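Local coordinates for protein UDP-N-acetylglucosamine 2-epimerase (PDB 4NES) that is a homodimeric GT-B enzyme that probably catalyses the reversible C-2 epimerization of UDP-N-acetylglucosamine to UDP-N-acetylmannosamine, at residues Glu117-Arg125 against Pro146-Glu157. Numbering follows the deposited sequence.
Sequences EAGLRSFDR and PTEIAKNNLLRE
Two arginines converge on OE2 of Glu-157: NE of Arg-121 donates to it at 2.8 Å, and NH2 of Arg-125 adds a salt bridge at 3.1 Å. Arg-121 grips the carboxylate side-on, its NH2 reaching OE1 at 2.9 Å; both bonds are nearly straight, on the syn side of each oxygen but well out of the carboxylate plane, while both oxygens lie close to the guanidinium plane. OE1 also accepts from NE2 of His-138 of the same chain. A bend at chi2 (-72°) turns the arginine toward the acid, while NH1 donates to Leu-120 O and forms a salt bridge with OD2 of Asp-137. With an alanine in place of Arg-121, Glu-157 would probably lose its two-pronged partner, and Asp-137 its charge mate.

Asn-153 suits its helix face because its amide can serve backbone: ND2 donates to Gly-119 O at 2.9 Å, that oxygen lying in the side-chain amide plane, and also to a water held by Arg-121 O. The Arg-121 chain runs opposite in direction to that of Asn-153, its CG against ND2. At Gly-119 a side chain would strike Ala-150 O and Leu-154 CD1; small Ala-150 permits this approach.

The amide thus ties the loop after strand 112-116 to helix 148-156, which follows neighbouring strand 142-145 in this Rossmann-like domain, about 7 Å from bound UDP at the Glu-117 side chain. Charge pairing holds Glu-157, just beyond the helix, whose buried carboxylate is likely to remain ionised among basic neighbours.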
ATOM      1  N   GLU A 117       2.430   8.230 -14.594  1.00  8.96           N
ATOM      2  CA  GLU A 117       1.115   8.814 -14.295  1.00 10.13           C
ATOM      3  C   GLU A 117       0.881   8.838 -12.780  1.00  9.63           C
ATOM      4  O   GLU A 117      -0.109   8.313 -12.260  1.00 15.52           O
ATOM      5  CB  GLU A 117      -0.023   8.131 -15.064  1.00 12.47           C
ATOM      6  CG  GLU A 117      -1.288   8.966 -15.165  1.00 11.86           C
ATOM      7  CD  GLU A 117      -2.426   8.201 -15.807  1.00 17.60           C
ATOM      8  OE1 GLU A 117      -3.029   7.322 -15.145  1.00 17.37           O
ATOM      9  OE2 GLU A 117      -2.709   8.480 -16.987  1.00 14.12           O
ATOM     10  N   ALA A 118       1.817   9.477 -12.087  1.00  8.14           N
ATOM     11  CA  ALA A 118       1.821   9.596 -10.644  1.00  8.94           C
ATOM     12  C   ALA A 118       1.092  10.862 -10.200  1.00  7.77           C
ATOM     13  O   ALA A 118       1.115  11.869 -10.883  1.00  8.86           O
ATOM     14  CB  ALA A 118       3.266   9.625 -10.162  1.00  8.79           C
ATOM     15  N   GLY A 119       0.455  10.803  -9.037  1.00  6.74           N
ATOM     16  CA  GLY A 119      -0.055  11.999  -8.399  1.00  8.61           C
ATOM     17  C   GLY A 119      -1.478  12.383  -8.744  1.00  8.62           C
ATOM     18  O   GLY A 119      -1.992  13.370  -8.224  1.00  9.46           O
ATOM     19  N   LEU A 120      -2.122  11.638  -9.637  1.00  7.79           N
ATOM     20  CA  LEU A 120      -3.521  11.924  -9.949  1.00  8.89           C
ATOM     21  C   LEU A 120      -4.373  11.619  -8.713  1.00 11.16           C
ATOM     22  O   LEU A 120      -4.154  10.612  -8.029  1.00 10.94           O
ATOM     23  CB  LEU A 120      -4.008  11.101 -11.138  1.00 11.56           C
ATOM     24  CG  LEU A 120      -3.540  11.506 -12.539  1.00 10.99           C
ATOM     25  CD1 LEU A 120      -2.047  11.428 -12.686  1.00 23.43           C
ATOM     26  CD2 LEU A 120      -4.218  10.616 -13.574  1.00 13.35           C
ATOM     27  N   ARG A 121      -5.326  12.496  -8.406  1.00 10.36           N
ATOM     28  CA  ARG A 121      -6.207  12.279  -7.256  1.00  9.68           C
ATOM     29  C   ARG A 121      -7.647  12.657  -7.574  1.00 10.09           C
ATOM     30  O   ARG A 121      -7.912  13.759  -8.058  1.00 12.79           O
ATOM     31  CB  ARG A 121      -5.737  13.094  -6.042  1.00 10.77           C
ATOM     32  CG  ARG A 121      -4.325  12.774  -5.529  1.00 10.43           C
ATOM     33  CD  ARG A 121      -4.290  11.416  -4.827  1.00  8.73           C
ATOM     34  NE  ARG A 121      -2.969  11.126  -4.276  1.00 11.75           N
ATOM     35  CZ  ARG A 121      -2.013  10.463  -4.917  1.00  9.28           C
ATOM     36  NH1 ARG A 121      -2.213  10.001  -6.148  1.00  9.15           N
ATOM     37  NH2 ARG A 121      -0.845  10.258  -4.316  1.00 10.16           N
ATOM     38  N   SER A 122      -8.565  11.746  -7.276  1.00 13.38           N
ATOM     39  CA  SER A 122      -9.995  12.048  -7.293  1.00 14.96           C
ATOM     40  C   SER A 122     -10.462  12.427  -5.888  1.00 21.24           C
ATOM     41  O   SER A 122     -11.520  13.038  -5.725  1.00 21.70           O
ATOM     42  CB  SER A 122     -10.780  10.828  -7.754  1.00 16.09           C
ATOM     43  OG  SER A 122     -10.720   9.823  -6.755  1.00 16.06           O
ATOM     44  N   PHE A 123      -9.679  12.040  -4.880  1.00 15.55           N
ATOM     45  CA  PHE A 123     -10.030  12.211  -3.463  1.00 18.00           C
ATOM     46  C   PHE A 123     -11.292  11.450  -3.078  1.00 20.94           C
ATOM     47  O   PHE A 123     -11.975  11.781  -2.106  1.00 29.78           O
ATOM     48  CB  PHE A 123     -10.089  13.692  -3.081  1.00 17.51           C
ATOM     49  CG  PHE A 123      -8.817  14.421  -3.378  1.00 19.95           C
ATOM     50  CD1 PHE A 123      -7.665  14.147  -2.657  1.00 19.87           C
ATOM     51  CD2 PHE A 123      -8.758  15.348  -4.402  1.00 19.51           C
ATOM     52  CE1 PHE A 123      -6.480  14.804  -2.943  1.00 17.18           C
ATOM     53  CE2 PHE A 123      -7.576  16.010  -4.697  1.00 20.36           C
ATOM     54  CZ  PHE A 123      -6.437  15.737  -3.956  1.00 19.18           C
ATOM     55  N   ASP A 124     -11.576  10.424  -3.865  1.00 25.29           N
ATOM     56  CA  ASP A 124     -12.584   9.434  -3.557  1.00 28.97           C
ATOM     57  C   ASP A 124     -11.774   8.219  -3.136  1.00 32.76           C
ATOM     58  O   ASP A 124     -11.852   7.172  -3.781  1.00 26.01           O
ATOM     59  CB  ASP A 124     -13.372   9.109  -4.829  1.00 26.21           C
ATOM     60  CG  ASP A 124     -14.657   8.347  -4.559  1.00 36.08           C
ATOM     61  OD1 ASP A 124     -14.853   7.849  -3.430  1.00 34.51           O
ATOM     62  OD2 ASP A 124     -15.475   8.248  -5.498  1.00 34.25           O
ATOM     63  N   ARG A 125     -10.987   8.356  -2.065  1.00 38.96           N
ATOM     64  CA  ARG A 125     -10.059   7.296  -1.642  1.00 36.07           C
ATOM     65  C   ARG A 125     -10.790   6.022  -1.195  1.00 30.65           C
ATOM     66  O   ARG A 125     -10.192   5.105  -0.628  1.00 30.67           O
ATOM     67  CB  ARG A 125      -9.050   7.795  -0.588  1.00 35.19           C
ATOM     68  CG  ARG A 125      -7.692   7.074  -0.635  1.00 24.60           C
ATOM     69  CD  ARG A 125      -6.644   7.643   0.341  1.00 28.64           C
ATOM     70  NE  ARG A 125      -5.966   8.829  -0.187  1.00 38.82           N
ATOM     71  CZ  ARG A 125      -4.939   9.440   0.400  1.00 39.91           C
ATOM     72  NH1 ARG A 125      -4.447   8.976   1.548  1.00 37.30           N
ATOM     73  NH2 ARG A 125      -4.398  10.515  -0.168  1.00 33.25           N
ATOM     74  N   PRO A 146       1.863  13.934 -14.596  1.00  9.23           N
ATOM     75  CA  PRO A 146       1.522  14.486 -15.917  1.00  8.08           C
ATOM     76  C   PRO A 146       1.379  16.004 -15.900  1.00 10.52           C
ATOM     77  O   PRO A 146       1.544  16.637 -16.947  1.00 10.52           O
ATOM     78  CB  PRO A 146       0.176  13.829 -16.233  1.00  9.91           C
ATOM     79  CG  PRO A 146      -0.416  13.569 -14.871  1.00 11.38           C
ATOM     80  CD  PRO A 146       0.750  13.174 -14.005  1.00  9.52           C
ATOM     81  N   THR A 147       1.088  16.581 -14.739  1.00  8.68           N
ATOM     82  CA  THR A 147       0.812  18.009 -14.628  1.00  9.91           C
ATOM     83  C   THR A 147       1.321  18.564 -13.307  1.00  8.54           C
ATOM     84  O   THR A 147       1.645  17.815 -12.379  1.00  8.48           O
ATOM     85  CB  THR A 147      -0.703  18.296 -14.629  1.00 13.05           C
ATOM     86  OG1 THR A 147      -1.296  17.680 -13.478  1.00 15.42           O
ATOM     87  CG2 THR A 147      -1.377  17.776 -15.883  1.00 11.81           C
ATOM     88  N   GLU A 148       1.338  19.887 -13.208  1.00 10.55           N
ATOM     89  CA  GLU A 148       1.698  20.547 -11.963  1.00 11.95           C
ATOM     90  C   GLU A 148       0.691  20.280 -10.847  1.00 11.09           C
ATOM     91  O   GLU A 148       1.079  20.213  -9.685  1.00 11.04           O
ATOM     92  CB  GLU A 148       1.880  22.049 -12.185  1.00 17.12           C
ATOM     93  CG  GLU A 148       3.012  22.390 -13.152  1.00 29.09           C
ATOM     94  CD  GLU A 148       4.401  22.110 -12.591  1.00 26.22           C
ATOM     95  OE1 GLU A 148       4.538  21.879 -11.370  1.00 21.96           O
ATOM     96  OE2 GLU A 148       5.364  22.145 -13.377  1.00 12.79           O
ATOM     97  N   ILE A 149      -0.585  20.109 -11.196  1.00 11.28           N
ATOM     98  CA  ILE A 149      -1.607  19.712 -10.218  1.00  9.60           C
ATOM     99  C   ILE A 149      -1.231  18.393  -9.547  1.00  9.69           C
ATOM    100  O   ILE A 149      -1.285  18.261  -8.322  1.00 10.41           O
ATOM    101  CB  ILE A 149      -2.999  19.574 -10.864  1.00 13.25           C
ATOM    102  CG1 ILE A 149      -3.532  20.955 -11.256  1.00 23.35           C
ATOM    103  CG2 ILE A 149      -3.961  18.855  -9.925  1.00 13.91           C
ATOM    104  CD1 ILE A 149      -3.531  21.949 -10.123  1.00 32.67           C
ATOM    105  N   ALA A 150      -0.828  17.420 -10.354  1.00  8.65           N
ATOM    106  CA  ALA A 150      -0.406  16.123  -9.850  1.00  8.32           C
ATOM    107  C   ALA A 150       0.835  16.255  -8.969  1.00  7.58           C
ATOM    108  O   ALA A 150       0.915  15.641  -7.898  1.00  8.28           O
ATOM    109  CB  ALA A 150      -0.155  15.164 -11.007  1.00  7.80           C
ATOM    110  N   LYS A 151       1.808  17.062  -9.395  1.00  8.78           N
ATOM    111  CA  LYS A 151       2.989  17.304  -8.564  1.00 10.51           C
ATOM    112  C   LYS A 151       2.592  17.896  -7.218  1.00 11.45           C
ATOM    113  O   LYS A 151       3.079  17.470  -6.171  1.00 10.84           O
ATOM    114  CB  LYS A 151       3.986  18.224  -9.268  1.00 10.09           C
ATOM    115  CG  LYS A 151       5.079  18.713  -8.329  1.00 11.77           C
ATOM    116  CD  LYS A 151       6.218  19.356  -9.082  1.00 11.57           C
ATOM    117  CE  LYS A 151       7.290  19.855  -8.111  1.00 16.31           C
ATOM    118  NZ  LYS A 151       8.454  20.447  -8.839  1.00 18.14           N
ATOM    119  N   ASN A 152       1.697  18.871  -7.244  1.00  9.24           N
ATOM    120  CA  ASN A 152       1.256  19.496  -6.003  1.00 11.79           C
ATOM    121  C   ASN A 152       0.511  18.520  -5.093  1.00 11.51           C
ATOM    122  O   ASN A 152       0.660  18.577  -3.866  1.00 10.56           O
ATOM    123  CB  ASN A 152       0.441  20.757  -6.293  1.00 15.61           C
ATOM    124  CG  ASN A 152       1.307  21.898  -6.779  1.00 16.40           C
ATOM    125  OD1 ASN A 152       2.494  21.958  -6.469  1.00 23.28           O
ATOM    126  ND2 ASN A 152       0.720  22.810  -7.538  1.00 24.27           N
ATOM    127  N   ASN A 153      -0.273  17.622  -5.680  1.00  9.99           N
ATOM    128  CA  ASN A 153      -0.900  16.543  -4.911  1.00  9.86           C
ATOM    129  C   ASN A 153       0.135  15.714  -4.163  1.00  9.10           C
ATOM    130  O   ASN A 153      -0.040  15.390  -2.975  1.00 10.77           O
ATOM    131  CB  ASN A 153      -1.711  15.626  -5.825  1.00  9.62           C
ATOM    132  CG  ASN A 153      -2.985  16.265  -6.307  1.00 10.31           C
ATOM    133  OD1 ASN A 153      -3.460  17.261  -5.742  1.00 13.76           O
ATOM    134  ND2 ASN A 153      -3.569  15.684  -7.342  1.00 10.87           N
ATOM    135  N   LEU A 154       1.215  15.363  -4.851  1.00  8.81           N
ATOM    136  CA  LEU A 154       2.276  14.578  -4.249  1.00  9.12           C
ATOM    137  C   LEU A 154       2.993  15.345  -3.138  1.00 10.21           C
ATOM    138  O   LEU A 154       3.255  14.792  -2.067  1.00  9.96           O
ATOM    139  CB  LEU A 154       3.271  14.141  -5.322  1.00  8.92           C
ATOM    140  CG  LEU A 154       2.645  13.205  -6.354  1.00  8.55           C
ATOM    141  CD1 LEU A 154       3.488  13.104  -7.605  1.00 10.69           C
ATOM    142  CD2 LEU A 154       2.446  11.820  -5.749  1.00 10.21           C
ATOM    143  N   LEU A 155       3.295  16.616  -3.375  1.00 10.52           N
ATOM    144  CA  LEU A 155       3.963  17.445  -2.366  1.00 10.53           C
ATOM    145  C   LEU A 155       3.113  17.570  -1.098  1.00 11.81           C
ATOM    146  O   LEU A 155       3.637  17.530   0.019  1.00 13.42           O
ATOM    147  CB  LEU A 155       4.303  18.830  -2.920  1.00 13.25           C
ATOM    148  CG  LEU A 155       5.374  18.865  -4.010  1.00 11.12           C
ATOM    149  CD1 LEU A 155       5.479  20.261  -4.598  1.00 15.25           C
ATOM    150  CD2 LEU A 155       6.723  18.392  -3.470  1.00 13.40           C
ATOM    151  N   ARG A 156       1.798  17.683  -1.275  1.00 12.55           N
ATOM    152  CA  ARG A 156       0.864  17.810  -0.157  1.00 11.34           C
ATOM    153  C   ARG A 156       0.806  16.534   0.686  1.00 12.22           C
ATOM    154  O   ARG A 156       0.402  16.567   1.857  1.00 13.29           O
ATOM    155  CB  ARG A 156      -0.531  18.156  -0.687  1.00 14.84           C
ATOM    156  CG  ARG A 156      -1.478  18.701   0.360  1.00 29.80           C
ATOM    157  CD  ARG A 156      -2.929  18.487  -0.040  1.00 36.23           C
ATOM    158  NE  ARG A 156      -3.706  17.944   1.070  1.00 42.98           N
ATOM    159  CZ  ARG A 156      -4.119  16.683   1.153  1.00 40.28           C
ATOM    160  NH1 ARG A 156      -3.853  15.822   0.178  1.00 34.40           N
ATOM    161  NH2 ARG A 156      -4.818  16.285   2.206  1.00 41.34           N
ATOM    162  N   GLU A 157       1.206  15.409   0.103  1.00 10.67           N
ATOM    163  CA  GLU A 157       1.291  14.147   0.835  1.00 11.72           C
ATOM    164  C   GLU A 157       2.713  13.866   1.317  1.00 10.94           C
ATOM    165  O   GLU A 157       3.037  12.740   1.707  1.00 11.67           O
ATOM    166  CB  GLU A 157       0.747  12.988  -0.009  1.00 11.82           C
ATOM    167  CG  GLU A 157      -0.732  13.139  -0.323  1.00 13.19           C
ATOM    168  CD  GLU A 157      -1.266  12.082  -1.270  1.00 15.64           C
ATOM    169  OE1 GLU A 157      -0.571  11.073  -1.528  1.00 13.62           O
ATOM    170  OE2 GLU A 157      -2.407  12.264  -1.753  1.00 15.55           O
TER
HETATM  171  O   HOH W   1      -6.362  16.160  -8.382  1.00 14.31           O